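Local atomic coordinates of penicillin-binding protein 2B (Streptococcus pneumoniae, PDB entry 2WAD), a protein that binds penicillin and probably cross-links the peptides of adjacent glycan strands in cell wall peptidoglycan as part of the elongasome. Residues F82-K87 / Q180-G185; V234-S239 / G264-E269; N538-A543 / I571-I576. All blocks are in the same frame, centred on the assembly; numbering follows the deposited sequence.

Interaction 1: residues F82-K87 / Q180-G185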
loop_
_atom_site.group_PDB
_atom_site.type_symbol
_atom_site.label_atom_id
_atom_site.label_comp_id
_atom_site.label_asym_id
_atom_site.label_seq_id
_atom_site.Cartn_x
_atom_site.Cartn_y
_atom_site.Cartn_z
ATOM N N PHE A 82 -13.718 15.482 -29.583
ATOM C CA PHE A 82 -13.976 16.860 -29.998
ATOM C C PHE A 82 -12.742 17.729 -29.831
ATOM O O PHE A 82 -12.173 17.806 -28.749
ATOM C CB PHE A 82 -15.126 17.469 -29.206
ATOM C CG PHE A 82 -15.464 18.880 -29.612
ATOM C CD1 PHE A 82 -15.846 19.169 -30.912
ATOM C CD2 PHE A 82 -15.410 19.917 -28.687
ATOM C CE1 PHE A 82 -16.174 20.458 -31.287
ATOM C CE2 PHE A 82 -15.734 21.219 -29.060
ATOM C CZ PHE A 82 -16.115 21.487 -30.362
ATOM N N THR A 83 -12.333 18.375 -30.912
ATOM C CA THR A 83 -11.213 19.302 -30.883
ATOM C C THR A 83 -11.793 20.699 -31.025
ATOM O O THR A 83 -12.472 20.977 -32.003
ATOM C CB THR A 83 -10.274 19.003 -32.049
ATOM O OG1 THR A 83 -9.517 17.842 -31.698
ATOM C CG2 THR A 83 -9.323 20.170 -32.324
ATOM N N ARG A 84 -11.572 21.551 -30.028
ATOM C CA ARG A 84 -12.243 22.846 -30.011
ATOM C C ARG A 84 -11.402 23.960 -30.616
ATOM O O ARG A 84 -10.179 23.953 -30.504
ATOM C CB ARG A 84 -12.679 23.220 -28.598
ATOM C CG ARG A 84 -13.577 24.447 -28.553
ATOM C CD ARG A 84 -13.727 24.873 -27.106
ATOM N NE ARG A 84 -14.542 26.072 -26.894
ATOM C CZ ARG A 84 -15.188 26.272 -25.751
ATOM N NH1 ARG A 84 -15.111 25.357 -24.796
ATOM N NH2 ARG A 84 -15.900 27.364 -25.550
ATOM N N SER A 85 -12.076 24.907 -31.256
ATOM C CA SER A 85 -11.438 26.073 -31.846
ATOM C C SER A 85 -11.725 27.297 -30.984
ATOM O O SER A 85 -12.811 27.418 -30.415
ATOM C CB SER A 85 -12.000 26.298 -33.249
ATOM O OG SER A 85 -11.673 27.583 -33.751
ATOM N N ASN A 86 -10.752 28.200 -30.906
ATOM C CA ASN A 86 -10.902 29.452 -30.160
ATOM C C ASN A 86 -12.042 30.310 -30.702
ATOM O O ASN A 86 -12.471 31.270 -30.062
ATOM C CB ASN A 86 -9.581 30.238 -30.160
ATOM C CG ASN A 86 -9.069 30.530 -31.565
ATOM O OD1 ASN A 86 -9.191 29.705 -32.474
ATOM N ND2 ASN A 86 -8.500 31.711 -31.749
ATOM N N LYS A 87 -12.546 29.952 -31.876
ATOM C CA LYS A 87 -13.554 30.770 -32.552
ATOM C C LYS A 87 -15.012 30.298 -32.466
ATOM O O LYS A 87 -15.939 31.049 -32.785
ATOM C CB LYS A 87 -13.125 31.042 -33.992
ATOM C CG LYS A 87 -11.883 31.938 -34.090
ATOM C CD LYS A 87 -11.555 32.333 -35.538
ATOM C CE LYS A 87 -11.674 31.168 -36.542
ATOM N NZ LYS A 87 -10.406 30.517 -37.020
ATOM N N GLN A 180 -20.401 18.645 -22.573
ATOM C CA GLN A 180 -19.209 17.913 -22.987
ATOM C C GLN A 180 -18.322 18.745 -23.921
ATOM O O GLN A 180 -17.116 18.821 -23.709
ATOM C CB GLN A 180 -19.630 16.623 -23.694
ATOM C CG GLN A 180 -20.433 15.661 -22.836
ATOM C CD GLN A 180 -19.553 14.929 -21.861
ATOM O OE1 GLN A 180 -18.600 14.250 -22.253
ATOM N NE2 GLN A 180 -19.852 15.078 -20.576
ATOM N N LEU A 181 -18.902 19.351 -24.960
ATOM C CA LEU A 181 -18.113 20.149 -25.904
ATOM C C LEU A 181 -17.520 21.397 -25.244
ATOM O O LEU A 181 -16.328 21.689 -25.400
ATOM C CB LEU A 181 -18.924 20.528 -27.151
ATOM C CG LEU A 181 -19.635 19.396 -27.903
ATOM C CD1 LEU A 181 -20.648 19.968 -28.845
ATOM C CD2 LEU A 181 -18.667 18.475 -28.630
ATOM N N ASN A 182 -18.358 22.123 -24.510
ATOM C CA ASN A 182 -17.932 23.319 -23.782
ATOM C C ASN A 182 -16.772 23.085 -22.818
ATOM O O ASN A 182 -15.955 23.976 -22.607
ATOM C CB ASN A 182 -19.100 23.929 -23.009
ATOM C CG ASN A 182 -18.982 25.425 -22.879
ATOM O OD1 ASN A 182 -18.537 26.106 -23.805
ATOM N ND2 ASN A 182 -19.404 25.954 -21.739
ATOM N N ALA A 183 -16.701 21.889 -22.243
ATOM C CA ALA A 183 -15.681 21.565 -21.262
ATOM C C ALA A 183 -14.267 21.465 -21.837
ATOM O O ALA A 183 -13.296 21.399 -21.089
ATOM C CB ALA A 183 -16.053 20.264 -20.563
ATOM N N VAL A 184 -14.142 21.443 -23.159
ATOM C CA VAL A 184 -12.853 21.203 -23.813
ATOM C C VAL A 184 -12.110 22.523 -24.000
ATOM O O VAL A 184 -12.698 23.490 -24.470
ATOM C CB VAL A 184 -13.091 20.560 -25.199
ATOM C CG1 VAL A 184 -11.777 20.342 -25.957
ATOM C CG2 VAL A 184 -13.869 19.259 -25.036
ATOM N N GLY A 185 -10.837 22.590 -23.613
ATOM C CA GLY A 185 -10.093 23.843 -23.781
ATOM C C GLY A 185 -9.881 24.242 -25.236
ATOM O O GLY A 185 -10.009 23.409 -26.132
#

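Interaction 2: residues V234-S239 / G264-E269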
loop_
_atom_site.group_PDB
_atom_site.type_symbol
_atom_site.label_atom_id
_atom_site.label_comp_id
_atom_site.label_asym_id
_atom_site.label_seq_id
_atom_site.Cartn_x
_atom_site.Cartn_y
_atom_site.Cartn_z
ATOM N N VAL A 234 -1.994 -3.569 -6.674
ATOM C CA VAL A 234 -1.745 -2.734 -7.839
ATOM C C VAL A 234 -2.367 -1.347 -7.673
ATOM O O VAL A 234 -1.679 -0.361 -7.902
ATOM C CB VAL A 234 -2.223 -3.379 -9.170
ATOM C CG1 VAL A 234 -2.251 -2.359 -10.299
ATOM C CG2 VAL A 234 -1.358 -4.585 -9.553
ATOM N N GLY A 235 -3.647 -1.277 -7.310
ATOM C CA GLY A 235 -4.358 -0.025 -7.089
ATOM C C GLY A 235 -5.239 0.337 -8.263
ATOM O O GLY A 235 -5.341 -0.421 -9.232
ATOM N N SER A 236 -5.880 1.496 -8.207
ATOM C CA SER A 236 -6.706 1.935 -9.334
ATOM C C SER A 236 -6.222 3.252 -9.950
ATOM O O SER A 236 -5.406 3.973 -9.372
ATOM C CB SER A 236 -8.179 2.049 -8.913
ATOM O OG SER A 236 -8.267 2.781 -7.697
ATOM N N VAL A 237 -6.739 3.550 -11.136
ATOM C CA VAL A 237 -6.467 4.798 -11.826
ATOM C C VAL A 237 -7.805 5.497 -12.064
ATOM O O VAL A 237 -8.813 4.841 -12.335
ATOM C CB VAL A 237 -5.774 4.531 -13.189
ATOM C CG1 VAL A 237 -5.379 5.827 -13.863
ATOM C CG2 VAL A 237 -4.536 3.690 -12.983
ATOM N N SER A 238 -7.814 6.823 -11.967
ATOM C CA SER A 238 -9.011 7.604 -12.258
ATOM C C SER A 238 -9.447 7.431 -13.711
ATOM O O SER A 238 -8.617 7.411 -14.612
ATOM C CB SER A 238 -8.755 9.085 -11.999
ATOM O OG SER A 238 -8.005 9.638 -13.063
ATOM N N SER A 239 -10.751 7.309 -13.933
ATOM C CA SER A 239 -11.317 7.185 -15.270
ATOM C C SER A 239 -11.224 8.510 -16.020
ATOM O O SER A 239 -11.092 9.575 -15.420
ATOM C CB SER A 239 -12.792 6.814 -15.149
ATOM O OG SER A 239 -13.507 7.899 -14.571
ATOM N N GLY A 264 -3.160 7.775 -10.798
ATOM C CA GLY A 264 -3.281 6.710 -9.809
ATOM C C GLY A 264 -3.921 7.240 -8.543
ATOM O O GLY A 264 -3.541 8.302 -8.053
ATOM N N THR A 265 -4.890 6.495 -8.013
ATOM C CA THR A 265 -5.631 6.924 -6.834
ATOM C C THR A 265 -5.434 5.996 -5.643
ATOM O O THR A 265 -5.886 6.307 -4.542
ATOM C CB THR A 265 -7.127 6.950 -7.115
ATOM O OG1 THR A 265 -7.471 5.734 -7.783
ATOM C CG2 THR A 265 -7.470 8.132 -8.019
ATOM N N SER A 266 -4.778 4.860 -5.844
ATOM C CA SER A 266 -4.512 3.989 -4.705
ATOM C C SER A 266 -3.278 3.088 -4.904
ATOM O O SER A 266 -2.918 2.750 -6.030
ATOM C CB SER A 266 -5.755 3.147 -4.403
ATOM O OG SER A 266 -6.005 2.253 -5.472
ATOM N N TYR A 267 -2.643 2.714 -3.796
ATOM C CA TYR A 267 -1.553 1.736 -3.781
ATOM C C TYR A 267 -0.421 2.002 -4.768
ATOM O O TYR A 267 -0.040 3.158 -4.960
ATOM C CB TYR A 267 -2.127 0.311 -3.812
ATOM C CG TYR A 267 -3.130 0.155 -2.693
ATOM C CD1 TYR A 267 -4.492 0.020 -2.959
ATOM C CD2 TYR A 267 -2.713 0.215 -1.356
ATOM C CE1 TYR A 267 -5.423 -0.079 -1.924
ATOM C CE2 TYR A 267 -3.625 0.122 -0.322
ATOM C CZ TYR A 267 -4.977 -0.028 -0.621
ATOM O OH TYR A 267 -5.900 -0.112 0.393
ATOM N N LEU A 268 0.092 0.963 -5.421
ATOM C CA LEU A 268 1.177 1.145 -6.391
ATOM C C LEU A 268 0.896 2.181 -7.496
ATOM O O LEU A 268 1.795 2.945 -7.874
ATOM C CB LEU A 268 1.619 -0.192 -7.004
ATOM C CG LEU A 268 2.258 -1.277 -6.137
ATOM C CD1 LEU A 268 2.657 -2.479 -7.006
ATOM C CD2 LEU A 268 3.471 -0.721 -5.377
ATOM N N GLU A 269 -0.319 2.212 -8.037
ATOM C CA GLU A 269 -0.593 3.112 -9.167
ATOM C C GLU A 269 -0.404 4.528 -8.667
ATOM O O GLU A 269 0.070 5.383 -9.403
ATOM C CB GLU A 269 -2.016 2.984 -9.729
ATOM C CG GLU A 269 -2.342 1.684 -10.446
ATOM C CD GLU A 269 -2.004 1.710 -11.918
ATOM O OE1 GLU A 269 -1.178 2.553 -12.349
ATOM O OE2 GLU A 269 -2.574 0.874 -12.650
HETATM O O HOH W 1 -5.010 0.247 -12.124
#

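Interaction 3: residues N538-A543 / I571-I576. Unlike the reference sequence in segment 538-543: L542 (reference Val). Unlike the reference sequence in segment 571-576: I571 (reference Met).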
loop_
_atom_site.group_PDB
_atom_site.type_symbol
_atom_site.label_atom_id
_atom_site.label_comp_id
_atom_site.label_asym_id
_atom_site.label_seq_id
_atom_site.Cartn_x
_atom_site.Cartn_y
_atom_site.Cartn_z
ATOM N N ASN A 538 22.017 -7.774 10.604
ATOM C CA ASN A 538 22.955 -7.291 11.622
ATOM C C ASN A 538 22.722 -5.892 12.169
ATOM O O ASN A 538 23.672 -5.163 12.459
ATOM C CB ASN A 538 24.397 -7.489 11.158
ATOM C CG ASN A 538 24.729 -8.972 10.981
ATOM O OD1 ASN A 538 24.409 -9.791 11.840
ATOM N ND2 ASN A 538 25.321 -9.325 9.846
ATOM N N GLY A 539 21.448 -5.528 12.294
ATOM C CA GLY A 539 21.050 -4.290 12.969
ATOM C C GLY A 539 20.797 -3.130 12.024
ATOM O O GLY A 539 20.374 -2.065 12.437
ATOM N N VAL A 540 21.075 -3.316 10.748
ATOM C CA VAL A 540 20.756 -2.295 9.755
ATOM C C VAL A 540 19.376 -2.509 9.132
ATOM O O VAL A 540 19.135 -3.408 8.332
ATOM C CB VAL A 540 21.816 -2.206 8.643
ATOM C CG1 VAL A 540 21.358 -1.215 7.573
ATOM C CG2 VAL A 540 23.178 -1.833 9.248
ATOM N N ARG A 541 18.462 -1.637 9.526
ATOM C CA ARG A 541 17.065 -1.792 9.177
ATOM C C ARG A 541 16.815 -1.182 7.808
ATOM O O ARG A 541 17.259 -0.078 7.527
ATOM C CB ARG A 541 16.270 -1.043 10.220
ATOM C CG ARG A 541 14.767 -1.065 10.027
ATOM C CD ARG A 541 14.203 -0.330 11.232
ATOM N NE ARG A 541 12.838 0.023 10.944
ATOM C CZ ARG A 541 12.343 1.249 10.974
ATOM N NH1 ARG A 541 13.069 2.284 11.358
ATOM N NH2 ARG A 541 11.073 1.401 10.646
ATOM N N LEU A 542 16.131 -1.921 6.947
ATOM C CA LEU A 542 15.993 -1.546 5.549
ATOM C C LEU A 542 14.521 -1.347 5.205
ATOM O O LEU A 542 13.662 -2.089 5.675
ATOM C CB LEU A 542 16.582 -2.643 4.668
ATOM C CG LEU A 542 18.084 -2.972 4.723
ATOM C CD1 LEU A 542 18.433 -3.932 3.564
ATOM C CD2 LEU A 542 18.973 -1.718 4.647
ATOM N N ALA A 543 14.220 -0.309 4.426
ATOM C CA ALA A 543 12.856 -0.098 3.981
ATOM C C ALA A 543 12.485 -1.244 3.050
ATOM O O ALA A 543 13.243 -1.582 2.132
ATOM C CB ALA A 543 12.717 1.239 3.242
ATOM N N ILE A 571 17.615 2.837 6.958
ATOM C CA ILE A 571 16.798 3.756 7.748
ATOM C C ILE A 571 17.481 4.157 9.061
ATOM O O ILE A 571 17.414 5.316 9.491
ATOM C CB ILE A 571 15.401 3.158 8.071
ATOM C CG1 ILE A 571 14.663 2.785 6.776
ATOM C CG2 ILE A 571 14.540 4.142 8.900
ATOM C CD1 ILE A 571 13.239 2.261 6.991
ATOM N N ASN A 572 18.114 3.179 9.702
ATOM C CA ASN A 572 18.869 3.378 10.935
ATOM C C ASN A 572 19.688 2.128 11.220
ATOM O O ASN A 572 19.508 1.104 10.556
ATOM C CB ASN A 572 17.937 3.648 12.116
ATOM C CG ASN A 572 16.972 2.501 12.379
ATOM O OD1 ASN A 572 16.022 2.320 11.632
ATOM N ND2 ASN A 572 17.199 1.742 13.447
ATOM N N LYS A 573 20.578 2.223 12.205
ATOM C CA LYS A 573 21.337 1.068 12.673
ATOM C C LYS A 573 20.993 0.907 14.134
ATOM O O LYS A 573 21.181 1.856 14.874
ATOM C CB LYS A 573 22.843 1.315 12.575
ATOM C CG LYS A 573 23.653 0.043 12.711
ATOM C CD LYS A 573 25.153 0.302 12.806
ATOM C CE LYS A 573 25.933 -1.000 12.785
ATOM N NZ LYS A 573 25.373 -1.926 13.801
ATOM N N VAL A 574 20.511 -0.270 14.545
ATOM C CA VAL A 574 20.208 -0.532 15.950
ATOM C C VAL A 574 21.453 -0.309 16.817
ATOM O O VAL A 574 22.542 -0.783 16.493
ATOM C CB VAL A 574 19.655 -1.982 16.175
ATOM C CG1 VAL A 574 19.355 -2.232 17.685
ATOM C CG2 VAL A 574 18.399 -2.243 15.276
ATOM N N ASN A 575 21.268 0.372 17.947
ATOM C CA ASN A 575 22.367 0.846 18.800
ATOM C C ASN A 575 22.894 -0.190 19.791
ATOM O O ASN A 575 22.958 0.052 21.011
ATOM C CB ASN A 575 21.970 2.138 19.536
ATOM C CG ASN A 575 23.163 2.792 20.225
ATOM O OD1 ASN A 575 24.289 2.662 19.750
ATOM N ND2 ASN A 575 22.934 3.455 21.352
ATOM N N ILE A 576 23.263 -1.361 19.283
ATOM C CA ILE A 576 23.857 -2.359 20.166
ATOM C C ILE A 576 25.134 -2.828 19.499
ATOM O O ILE A 576 25.245 -2.758 18.283
ATOM C CB ILE A 576 22.956 -3.587 20.381
ATOM C CG1 ILE A 576 22.561 -4.231 19.033
ATOM C CG2 ILE A 576 21.769 -3.205 21.220
ATOM C CD1 ILE A 576 21.623 -5.436 19.182
HETATM O O HOH W 2 23.445 -2.826 15.021
#

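Interaction 1: residues F82-K87 / Q180-G185
In the dimerisation domain, F82 in the last residues of strand 72-83 and R84 just beyond it lie against the C-terminal end of helix 169-182 and the turn that follows it. F82 takes the apolar half. The L181 methyl CD2 sits over one face of the F82 ring, 3.6 Å from the ring centroid and 21° off the normal, a CH-pi contact. V184 comes in at the ring edge instead, its CG2 4.0 Å from F82 CD2.

R84 runs out extended, CG anti to the backbone N (chi1 -171°), and its NH1 is held by two backbone carbonyls. R84 NH1 donates to V184 O at 3.1 Å. Its second bond, to N182 O at 2.7 Å, is weak because it is strongly bent, although this oxygen lies in the guanidinium plane. The positive group probably suits the carbonyls of N182 and V184. L93 of helix 90-100 touches F82, R84 and N182 as well. Beyond V184 the chain comes back to the strand, with F82 bonded through its backbone to G190. This is a helix delivering its chain into the edge strand 189-191 of a three-stranded antiparallel sheet.

Interaction 2: residues V234-S239 / G264-E269
V237 and G264 are joined by a single backbone bridge, CA to CA 4.2 Å, and from there the two segments stay close back to V234 and on to E269. T265 N gives S236 O a nearly straight bond of 2.9 Å (174° at the hydrogen). Further along, E269 N donates to V234 O at 2.9 Å, linking the backbone at V234 to helix 267-271. Between these two bonds sits G235, whose phi is positive (101°). Its CA makes a CA-H...O contact of 3.3 Å with S266 O, which leaves no room there for a CB.

Hydroxyls of S236, T265 and S266 add to the backbone bonds. S266 OG accepts from S236 N at 2.8 Å. The S236 hydroxyl OG pairs with T265 OG1 at 3.1 Å, and either could be the donor. S236 is thus held through N, O and OG.

E269 forms the second half of the contact. Its chain bends at chi2 (-88°), which places CD 3.4 Å from V237 CG2, the two side chains crossing at about a right angle. V234 lies alongside E269 with CG1 near the carboxylate. E269 OE2 accepts a hydrogen bond from a water at 2.6 Å, and the same water donates to G235 O. The carboxylate also meets R60 through OE1 and R223 through OE2, both as salt bridges.

With two arginines and a water around it, the buried E269 carboxylate is probably ionised, its charge probably balanced by R60 and R223 from two other parts of the chain, while hydroxyls and backbone satisfy one another around S236.

Interaction 3: residues N538-A543 / I571-I576
R541 lies across N572, and its side chain can be followed outward from the backbone along one carbonyl oxygen. CB is 3.7 Å from N572 OD1. CG, anti to the backbone N (chi1 179°), passes the same oxygen a little further off. CD comes nearer, 3.2 Å from N572 OD1. NE and CZ again stand back from it, and at the tip NH1 closes on N572 OD1 as a hydrogen bond of 3.0 Å, fairly straight at 159°. The oxygen lies in the guanidinium plane, yet the guanidinium and amide planes are turned 53° against each other, and the donor is tilted from the carbonyl plane. NH1 also meets I571 CG2 at 3.4 Å, and I571 CD1 stands over the centre of one guanidinium face, 4.2 Å above its plane. NH2 turns to Q530 OE1 of helix 525-536, while N572 ND2 is taken up by E484 O.

Under this side chain runs a two-stranded antiparallel sheet in the transpeptidase domain, made by strands 540-542 and 570-573. I571 N bonds to R541 O at 3.0 Å and R541 N to N572 O at 3.1 Å. V540 and K573 form the non-hydrogen-bonded pair, with V540 CG2 resting on K573 CG on the face away from R541.

The pairing continues beyond the strand into G539, whose O accepts from V574 N at 2.8 Å and receives a CA-H...O contact from K573 CA. N538, just ahead, has positive phi and is the C-prime residue of the Schellman motif that ends helix 525-536. At the other end I571 CD1 reaches A543 CB, an apolar touch.

From the N terminus, interaction 1 comes first. It closes an excursion of 92 residues, about half helical and without strands, and returns the chain to the sheet of strand 72-83. Interaction 2, also in the dimerisation domain and about 28 Å away centre to centre, closes a loop of 24 residues between segments 234-239 and 264-269, joining the regions of helices 231-234 and 267-271. The three loops follow in series, none nesting in or crossing another. Interaction 3, about 56 Å from interaction 1 between centres and across the chain's centre from it, closes 27 residues that include strands 547-553 and 559-565, and pairs strands 540-542 and 570-573 beside helix 525-536 of the transpeptidase domain.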